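Local atomic coordinates of uncharacterized Thioredoxin-like protein (Aeropyrum pernix, PDB entry 3HA9), a protein that is of unknown detailed function but carries a thioredoxin-like domain and probably acts as a thiol-disulfide oxidoreductase or antioxidant protein. Residues A[58-63]-A[111-116]; A[42-47]-A[121-126]. One frame throughout, in Å; residues are numbered along the deposited sequence.

How the contacts relate
From the N terminus, the chain passes helix 3-18 and a small two-stranded sheet before entering the five-stranded sheet at strand 39-45, which supplies most of 42-47 of contact 2. Helix 52-65 follows, beginning at the Cys-49 to Cys-52 disulfide, and supplies 58-63 of contact 1. Contact 1 closes when the chain, after strand 69-75 and helices 79-85 and 98-108, returns at 111-116 on the way into strand 114-117. Contact 2 closes later, at helix 121-125, so the shorter loop lies wholly within the longer one. Contact 1 ties helix 52-65 to the entry of an outer strand; contact 2 ties the central strand to a short helix. They meet where Trp-43 packs against Leu-59 and Trp-113.

Contact 1 (A[58-63]-A[111-116]); sequences LLDRLT and PSWIMV
A single hydrogen bond joins the two segments: the indole NE1 of Trp-113 donates to OG1 of Thr-63 over 3.2 Å, with an N-H...O angle of 157° and the oxygen close to the ring plane. The hydroxyl is also tied to its own helix. With OG1 anti to its own carbonyl carbon (chi1 -67°), Thr-63 donates to the backbone O of Leu-59, one turn earlier, at 2.8 Å. That carbonyl also receives the routine helical bond from Thr-63 N, and the two donors approach it from opposite faces of its plane. The hydroxyl thus gives its proton to the helix backbone and accepts from the indole, and two bonds hold the oxygen.

Apolar contact comes from Leu-59, whose CB lies 3.6 Å from CZ2 of Trp-113 and almost as near CH2. The same two ring atoms meet a polar group as well, since OD1 of Asp-60 stands 3.2 Å from CZ2, the carboxylate plane turned 30° from that of the indole. CB and OD1 approach obliquely, from opposite sides of the indole plane. A leucine in place of Trp-113 would probably leave Thr-63 OG1 without its donor and open a gap beside Leu-59.

Val-71, Ile-105 and Trp-43 also touch the indole. The arrangement belongs to the thioredoxin-like fold, in which the helix that starts at the CxxC motif packs against one face of the central sheet.

Contact 2 (A[42-47]-A[121-126]); sequences LWFMAA and SLVEKF
Phe-44 is the main bump on strand 39-45, and the hollow it enters is built from one turn of helix 121-125 and the residue that follows it. The phenyl group goes in by its far end. CE1 comes to 3.7 Å from CB of Leu-122, which lies at the ring's edge and in its plane, while CZ reaches CD2 of Phe-126 at 3.9 Å. Val-123 bounds the same hollow more loosely, its CG2 standing 4.4 Å from CD1 of Phe-44. The side chain of Phe-44 crosses those of Leu-122 and Phe-126 at about a right angle.

Two residues earlier on the strand, Leu-42 makes a smaller bump. Its CD1 sits over one face of Phe-126 in a CH-pi contact, 4.0 Å from the ring centroid and 22° off the normal. The methyl is displaced toward the rim, with CZ and CE2 its nearest ring atoms. With CG anti to the carbonyl carbon (chi1 -73°), the Phe-126 side chain starts out beside its backbone N, and its CB points toward the strand just where the chain leaves the helix.

No hydrogen bond crosses this buried interface; the side chains that meet across it do so through apolar contacts. Val-135 of the neighbouring strand 133-138 touches Leu-42, Phe-44 and Phe-126, and Phe-20 meets the Phe-126 ring edge-to-face. The short helix thereby covers the face of the central strand opposite Trp-43, which packs on Cys-52, Met-55 and Leu-59 of helix 52-65: the layered alpha/beta core of a thioredoxin-like fold.

Contact 1 (A[58-63]-A[111-116])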
ATOM      1  N   LEU A  58       6.685  -9.387  -9.372  1.00 15.46           N
ATOM      2  CA  LEU A  58       5.611 -10.246  -8.864  1.00 15.65           C
ATOM      3  C   LEU A  58       4.228  -9.644  -9.007  1.00 15.89           C
ATOM      4  O   LEU A  58       3.303 -10.318  -9.451  1.00 15.90           O
ATOM      5  CB  LEU A  58       5.854 -10.638  -7.408  1.00 16.05           C
ATOM      6  CG  LEU A  58       7.090 -11.472  -7.121  1.00 17.79           C
ATOM      7  CD1 LEU A  58       6.966 -12.088  -5.729  1.00 17.69           C
ATOM      8  CD2 LEU A  58       7.241 -12.572  -8.184  1.00 18.46           C
ATOM      9  N   LEU A  59       4.087  -8.384  -8.612  1.00 15.61           N
ATOM     10  CA  LEU A  59       2.812  -7.702  -8.719  1.00 15.73           C
ATOM     11  C   LEU A  59       2.324  -7.537 -10.176  1.00 15.84           C
ATOM     12  O   LEU A  59       1.124  -7.572 -10.446  1.00 15.83           O
ATOM     13  CB  LEU A  59       2.896  -6.366  -7.978  1.00 15.05           C
ATOM     14  CG  LEU A  59       3.133  -6.488  -6.465  1.00 13.80           C
ATOM     15  CD1 LEU A  59       3.404  -5.087  -5.843  1.00 13.90           C
ATOM     16  CD2 LEU A  59       1.932  -7.141  -5.794  1.00 15.22           C
ATOM     17  N   ASP A  60       3.261  -7.375 -11.109  1.00 16.53           N
ATOM     18  CA  ASP A  60       2.922  -7.297 -12.541  1.00 16.25           C
ATOM     19  C   ASP A  60       2.248  -8.576 -13.002  1.00 16.62           C
ATOM     20  O   ASP A  60       1.210  -8.556 -13.685  1.00 16.51           O
ATOM     21  CB  ASP A  60       4.194  -7.096 -13.377  1.00 16.48           C
ATOM     22  CG  ASP A  60       4.765  -5.702 -13.264  1.00 17.39           C
ATOM     23  OD1 ASP A  60       4.037  -4.765 -12.873  1.00 15.85           O
ATOM     24  OD2 ASP A  60       5.970  -5.543 -13.574  1.00 17.30           O
ATOM     25  N   ARG A  61       2.850  -9.691 -12.624  1.00 16.07           N
ATOM     26  CA  ARG A  61       2.340 -10.986 -13.036  1.00 16.96           C
ATOM     27  C   ARG A  61       1.010 -11.266 -12.376  1.00 17.10           C
ATOM     28  O   ARG A  61       0.095 -11.757 -13.032  1.00 17.53           O
ATOM     29  CB  ARG A  61       3.355 -12.084 -12.724  1.00 16.32           C
ATOM     30  CG  ARG A  61       4.551 -12.019 -13.652  1.00 17.63           C
ATOM     31  CD  ARG A  61       5.812 -12.480 -12.962  1.00 16.84           C
ATOM     32  NE  ARG A  61       5.786 -13.913 -12.697  1.00 18.02           N
ATOM     33  CZ  ARG A  61       6.765 -14.567 -12.086  1.00 17.74           C
ATOM     34  NH1 ARG A  61       7.850 -13.919 -11.684  1.00 20.14           N
ATOM     35  NH2 ARG A  61       6.652 -15.866 -11.875  1.00 18.43           N
ATOM     36  N   LEU A  62       0.880 -10.919 -11.092  1.00 17.05           N
ATOM     37  CA  LEU A  62      -0.375 -11.169 -10.385  1.00 16.99           C
ATOM     38  C   LEU A  62      -1.499 -10.293 -10.937  1.00 17.49           C
ATOM     39  O   LEU A  62      -2.640 -10.744 -11.055  1.00 17.53           O
ATOM     40  CB  LEU A  62      -0.197 -10.987  -8.871  1.00 17.30           C
ATOM     41  CG  LEU A  62       0.679 -12.080  -8.242  1.00 17.40           C
ATOM     42  CD1 LEU A  62       1.208 -11.655  -6.887  1.00 17.64           C
ATOM     43  CD2 LEU A  62      -0.093 -13.386  -8.133  1.00 19.22           C
ATOM     44  N   THR A  63      -1.158  -9.054 -11.300  1.00 17.19           N
ATOM     45  CA  THR A  63      -2.098  -8.134 -11.946  1.00 18.47           C
ATOM     46  C   THR A  63      -2.625  -8.712 -13.259  1.00 18.75           C
ATOM     47  O   THR A  63      -3.837  -8.673 -13.525  1.00 18.90           O
ATOM     48  CB  THR A  63      -1.436  -6.762 -12.214  1.00 18.13           C
ATOM     49  OG1 THR A  63      -1.166  -6.121 -10.962  1.00 20.77           O
ATOM     50  CG2 THR A  63      -2.350  -5.861 -13.047  1.00 19.00           C
ATOM     51  N   PRO A 111       1.011   0.128 -15.660  1.00 18.02           N
ATOM     52  CA  PRO A 111       0.352   1.412 -15.911  1.00 18.96           C
ATOM     53  C   PRO A 111      -1.032   1.556 -15.274  1.00 19.40           C
ATOM     54  O   PRO A 111      -1.480   2.679 -15.038  1.00 20.17           O
ATOM     55  CB  PRO A 111       0.272   1.490 -17.447  1.00 18.71           C
ATOM     56  CG  PRO A 111       0.744   0.154 -17.975  1.00 18.43           C
ATOM     57  CD  PRO A 111       1.563  -0.462 -16.896  1.00 18.44           C
ATOM     58  N   SER A 112      -1.686   0.433 -14.993  1.00 18.89           N
ATOM     59  CA  SER A 112      -2.996   0.440 -14.367  1.00 19.54           C
ATOM     60  C   SER A 112      -2.966   0.762 -12.859  1.00 19.21           C
ATOM     61  O   SER A 112      -4.007   1.066 -12.277  1.00 19.98           O
ATOM     62  CB  SER A 112      -3.724  -0.894 -14.602  1.00 19.82           C
ATOM     63  OG  SER A 112      -3.218  -1.917 -13.759  1.00 21.10           O
ATOM     64  N   TRP A 113      -1.797   0.695 -12.225  1.00 18.74           N
ATOM     65  CA  TRP A 113      -1.713   0.878 -10.763  1.00 17.71           C
ATOM     66  C   TRP A 113      -1.982   2.294 -10.306  1.00 17.29           C
ATOM     67  O   TRP A 113      -1.608   3.250 -10.964  1.00 18.40           O
ATOM     68  CB  TRP A 113      -0.336   0.479 -10.242  1.00 17.36           C
ATOM     69  CG  TRP A 113       0.023  -0.926 -10.449  1.00 16.57           C
ATOM     70  CD1 TRP A 113      -0.800  -1.942 -10.867  1.00 17.70           C
ATOM     71  CD2 TRP A 113       1.297  -1.514 -10.216  1.00 16.16           C
ATOM     72  NE1 TRP A 113      -0.104  -3.122 -10.920  1.00 16.25           N
ATOM     73  CE2 TRP A 113       1.184  -2.893 -10.519  1.00 16.97           C
ATOM     74  CE3 TRP A 113       2.541  -1.011  -9.782  1.00 16.15           C
ATOM     75  CZ2 TRP A 113       2.254  -3.769 -10.413  1.00 16.05           C
ATOM     76  CZ3 TRP A 113       3.614  -1.898  -9.673  1.00 14.98           C
ATOM     77  CH2 TRP A 113       3.462  -3.258  -9.983  1.00 16.91           C
ATOM     78  N   ILE A 114      -2.588   2.428  -9.129  1.00 15.10           N
ATOM     79  CA  ILE A 114      -2.748   3.732  -8.497  1.00 14.40           C
ATOM     80  C   ILE A 114      -1.414   4.063  -7.825  1.00 13.44           C
ATOM     81  O   ILE A 114      -0.815   3.197  -7.215  1.00 13.76           O
ATOM     82  CB  ILE A 114      -3.908   3.668  -7.463  1.00 13.16           C
ATOM     83  CG1 ILE A 114      -5.218   3.246  -8.156  1.00 15.21           C
ATOM     84  CG2 ILE A 114      -4.076   4.996  -6.695  1.00 15.52           C
ATOM     85  CD1 ILE A 114      -6.365   2.954  -7.188  1.00 13.63           C
ATOM     86  N   MET A 115      -0.946   5.299  -7.953  1.00 13.69           N
ATOM     87  CA  MET A 115       0.314   5.717  -7.328  1.00 13.61           C
ATOM     88  C   MET A 115       0.004   6.747  -6.228  1.00 13.16           C
ATOM     89  O   MET A 115      -0.747   7.705  -6.429  1.00 12.95           O
ATOM     90  CB  MET A 115       1.308   6.284  -8.364  1.00 12.75           C
ATOM     91  CG  MET A 115       2.024   5.222  -9.283  1.00 14.51           C
ATOM     92  SD  MET A 115       2.995   6.020 -10.596  1.00 13.23           S
ATOM     93  CE  MET A 115       1.758   6.393 -11.808  1.00 19.19           C
ATOM     94  N   VAL A 116       0.578   6.535  -5.050  1.00 12.66           N
ATOM     95  CA  VAL A 116       0.291   7.361  -3.880  1.00 12.73           C
ATOM     96  C   VAL A 116       1.625   7.704  -3.246  1.00 12.28           C
ATOM     97  O   VAL A 116       2.519   6.875  -3.239  1.00 13.19           O
ATOM     98  CB  VAL A 116      -0.585   6.558  -2.851  1.00 11.97           C
ATOM     99  CG1 VAL A 116      -0.610   7.195  -1.492  1.00 13.66           C
ATOM    100  CG2 VAL A 116      -2.019   6.411  -3.374  1.00 11.79           C
TER

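Contact 2 (A[42-47]-A[121-126])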
ATOM      1  N   LEU A  42      -1.917  -2.940  -0.890  1.00 11.53           N
ATOM      2  CA  LEU A  42      -1.165  -1.732  -0.571  1.00 11.67           C
ATOM      3  C   LEU A  42       0.307  -2.110  -0.548  1.00 11.56           C
ATOM      4  O   LEU A  42       0.715  -2.969   0.227  1.00 12.50           O
ATOM      5  CB  LEU A  42      -1.586  -1.142   0.788  1.00 11.81           C
ATOM      6  CG  LEU A  42      -3.073  -0.869   1.001  1.00 12.44           C
ATOM      7  CD1 LEU A  42      -3.263  -0.108   2.331  1.00 12.96           C
ATOM      8  CD2 LEU A  42      -3.635  -0.052  -0.149  1.00 12.71           C
ATOM      9  N   TRP A  43       1.096  -1.509  -1.431  1.00 10.75           N
ATOM     10  CA  TRP A  43       2.505  -1.842  -1.495  1.00  9.62           C
ATOM     11  C   TRP A  43       3.309  -0.622  -1.053  1.00 10.24           C
ATOM     12  O   TRP A  43       3.382   0.365  -1.791  1.00  9.94           O
ATOM     13  CB  TRP A  43       2.879  -2.236  -2.923  1.00 10.07           C
ATOM     14  CG  TRP A  43       4.346  -2.558  -3.065  1.00 10.75           C
ATOM     15  CD1 TRP A  43       5.170  -3.078  -2.105  1.00 10.69           C
ATOM     16  CD2 TRP A  43       5.145  -2.371  -4.226  1.00  9.75           C
ATOM     17  NE1 TRP A  43       6.443  -3.219  -2.599  1.00 10.97           N
ATOM     18  CE2 TRP A  43       6.456  -2.792  -3.903  1.00 10.61           C
ATOM     19  CE3 TRP A  43       4.891  -1.862  -5.510  1.00  9.98           C
ATOM     20  CZ2 TRP A  43       7.520  -2.737  -4.825  1.00 11.34           C
ATOM     21  CZ3 TRP A  43       5.963  -1.811  -6.443  1.00 11.96           C
ATOM     22  CH2 TRP A  43       7.256  -2.258  -6.088  1.00 10.33           C
ATOM     23  N   PHE A  44       3.898  -0.706   0.148  1.00  9.74           N
ATOM     24  CA  PHE A  44       4.695   0.400   0.706  1.00  9.54           C
ATOM     25  C   PHE A  44       6.116   0.222   0.232  1.00  9.10           C
ATOM     26  O   PHE A  44       6.716  -0.822   0.473  1.00 11.02           O
ATOM     27  CB  PHE A  44       4.632   0.367   2.234  1.00  9.39           C
ATOM     28  CG  PHE A  44       3.275   0.721   2.778  1.00 10.09           C
ATOM     29  CD1 PHE A  44       3.001   2.046   3.143  1.00  9.48           C
ATOM     30  CD2 PHE A  44       2.256  -0.247   2.881  1.00 10.43           C
ATOM     31  CE1 PHE A  44       1.740   2.403   3.634  1.00  9.84           C
ATOM     32  CE2 PHE A  44       0.981   0.099   3.372  1.00 10.10           C
ATOM     33  CZ  PHE A  44       0.721   1.402   3.734  1.00 10.86           C
ATOM     34  N   MET A  45       6.633   1.232  -0.467  1.00  8.29           N
ATOM     35  CA  MET A  45       7.907   1.072  -1.180  1.00  8.37           C
ATOM     36  C   MET A  45       8.672   2.387  -1.299  1.00  8.82           C
ATOM     37  O   MET A  45       8.227   3.419  -0.791  1.00  7.52           O
ATOM     38  CB  MET A  45       7.689   0.386  -2.548  1.00  8.59           C
ATOM     39  CG  MET A  45       6.546   0.961  -3.427  1.00  9.11           C
ATOM     40  SD  MET A  45       6.812   2.628  -4.092  1.00  3.50           S
ATOM     41  CE  MET A  45       8.023   2.262  -5.345  1.00 11.65           C
ATOM     42  N   ALA A  46       9.835   2.322  -1.939  1.00  9.11           N
ATOM     43  CA  ALA A  46      10.660   3.499  -2.244  1.00 10.03           C
ATOM     44  C   ALA A  46      11.355   3.202  -3.550  1.00 10.43           C
ATOM     45  O   ALA A  46      11.653   2.030  -3.845  1.00 11.18           O
ATOM     46  CB  ALA A  46      11.689   3.743  -1.122  1.00  9.69           C
ATOM     47  N   ALA A  47      11.611   4.242  -4.337  1.00  9.88           N
ATOM     48  CA  ALA A  47      12.134   4.040  -5.687  1.00 10.71           C
ATOM     49  C   ALA A  47      13.545   3.458  -5.694  1.00 10.74           C
ATOM     50  O   ALA A  47      13.934   2.781  -6.642  1.00 11.35           O
ATOM     51  CB  ALA A  47      12.071   5.330  -6.479  1.00 10.40           C
ATOM     52  N   SER A 121       1.787   9.094   7.508  1.00 11.30           N
ATOM     53  CA  SER A 121       0.456   8.718   8.053  1.00 11.57           C
ATOM     54  C   SER A 121       0.080   7.262   7.835  1.00 10.37           C
ATOM     55  O   SER A 121      -0.426   6.590   8.750  1.00  9.82           O
ATOM     56  CB  SER A 121      -0.668   9.582   7.430  1.00 11.31           C
ATOM     57  OG  SER A 121      -0.493  10.940   7.778  1.00 16.65           O
ATOM     58  N   LEU A 122       0.303   6.777   6.617  1.00 10.39           N
ATOM     59  CA  LEU A 122      -0.110   5.412   6.286  1.00  9.70           C
ATOM     60  C   LEU A 122       0.908   4.425   6.838  1.00 10.12           C
ATOM     61  O   LEU A 122       0.552   3.303   7.217  1.00  9.86           O
ATOM     62  CB  LEU A 122      -0.299   5.227   4.781  1.00 10.62           C
ATOM     63  CG  LEU A 122      -1.478   6.029   4.223  1.00 10.63           C
ATOM     64  CD1 LEU A 122      -1.343   6.121   2.697  1.00 11.57           C
ATOM     65  CD2 LEU A 122      -2.841   5.433   4.642  1.00 12.28           C
ATOM     66  N   VAL A 123       2.171   4.856   6.890  1.00 10.19           N
ATOM     67  CA  VAL A 123       3.214   4.050   7.544  1.00 10.34           C
ATOM     68  C   VAL A 123       2.813   3.758   8.988  1.00  9.71           C
ATOM     69  O   VAL A 123       2.898   2.611   9.465  1.00  9.37           O
ATOM     70  CB  VAL A 123       4.588   4.738   7.447  1.00 10.50           C
ATOM     71  CG1 VAL A 123       5.589   4.081   8.421  1.00 10.97           C
ATOM     72  CG2 VAL A 123       5.102   4.635   6.023  1.00 11.49           C
ATOM     73  N   GLU A 124       2.356   4.786   9.688  1.00  9.37           N
ATOM     74  CA  GLU A 124       1.901   4.631  11.059  1.00  9.66           C
ATOM     75  C   GLU A 124       0.627   3.794  11.124  1.00  9.31           C
ATOM     76  O   GLU A 124       0.517   2.875  11.951  1.00  9.78           O
ATOM     77  CB  GLU A 124       1.668   6.012  11.675  1.00 10.06           C
ATOM     78  CG  GLU A 124       1.138   5.986  13.119  1.00 13.01           C
ATOM     79  CD  GLU A 124       0.848   7.380  13.669  1.00 18.63           C
ATOM     80  OE1 GLU A 124       1.480   8.356  13.213  1.00 22.81           O
ATOM     81  OE2 GLU A 124      -0.001   7.508  14.577  1.00 21.56           O
ATOM     82  N   LYS A 125      -0.331   4.102  10.251  1.00  8.96           N
ATOM     83  CA  LYS A 125      -1.623   3.392  10.252  1.00  9.69           C
ATOM     84  C   LYS A 125      -1.451   1.878  10.107  1.00  9.86           C
ATOM     85  O   LYS A 125      -2.068   1.106  10.836  1.00 11.20           O
ATOM     86  CB  LYS A 125      -2.521   3.918   9.117  1.00  9.74           C
ATOM     87  CG  LYS A 125      -3.949   3.321   9.086  1.00 11.54           C
ATOM     88  CD  LYS A 125      -4.851   4.029  10.073  1.00 13.96           C
ATOM     89  CE  LYS A 125      -6.330   3.704   9.829  1.00 13.15           C
ATOM     90  NZ  LYS A 125      -7.113   4.637  10.651  1.00 13.55           N
ATOM     91  N   PHE A 126      -0.631   1.465   9.151  1.00  9.33           N
ATOM     92  CA  PHE A 126      -0.500   0.052   8.811  1.00 10.43           C
ATOM     93  C   PHE A 126       0.715  -0.626   9.432  1.00 10.52           C
ATOM     94  O   PHE A 126       1.064  -1.748   9.059  1.00 12.05           O
ATOM     95  CB  PHE A 126      -0.548  -0.121   7.293  1.00 10.02           C
ATOM     96  CG  PHE A 126      -1.928   0.092   6.744  1.00 11.66           C
ATOM     97  CD1 PHE A 126      -2.878  -0.915   6.844  1.00 11.65           C
ATOM     98  CD2 PHE A 126      -2.290   1.313   6.201  1.00  9.49           C
ATOM     99  CE1 PHE A 126      -4.172  -0.709   6.382  1.00 12.42           C
ATOM    100  CE2 PHE A 126      -3.576   1.512   5.720  1.00 13.00           C
ATOM    101  CZ  PHE A 126      -4.505   0.504   5.815  1.00 11.89           C
TER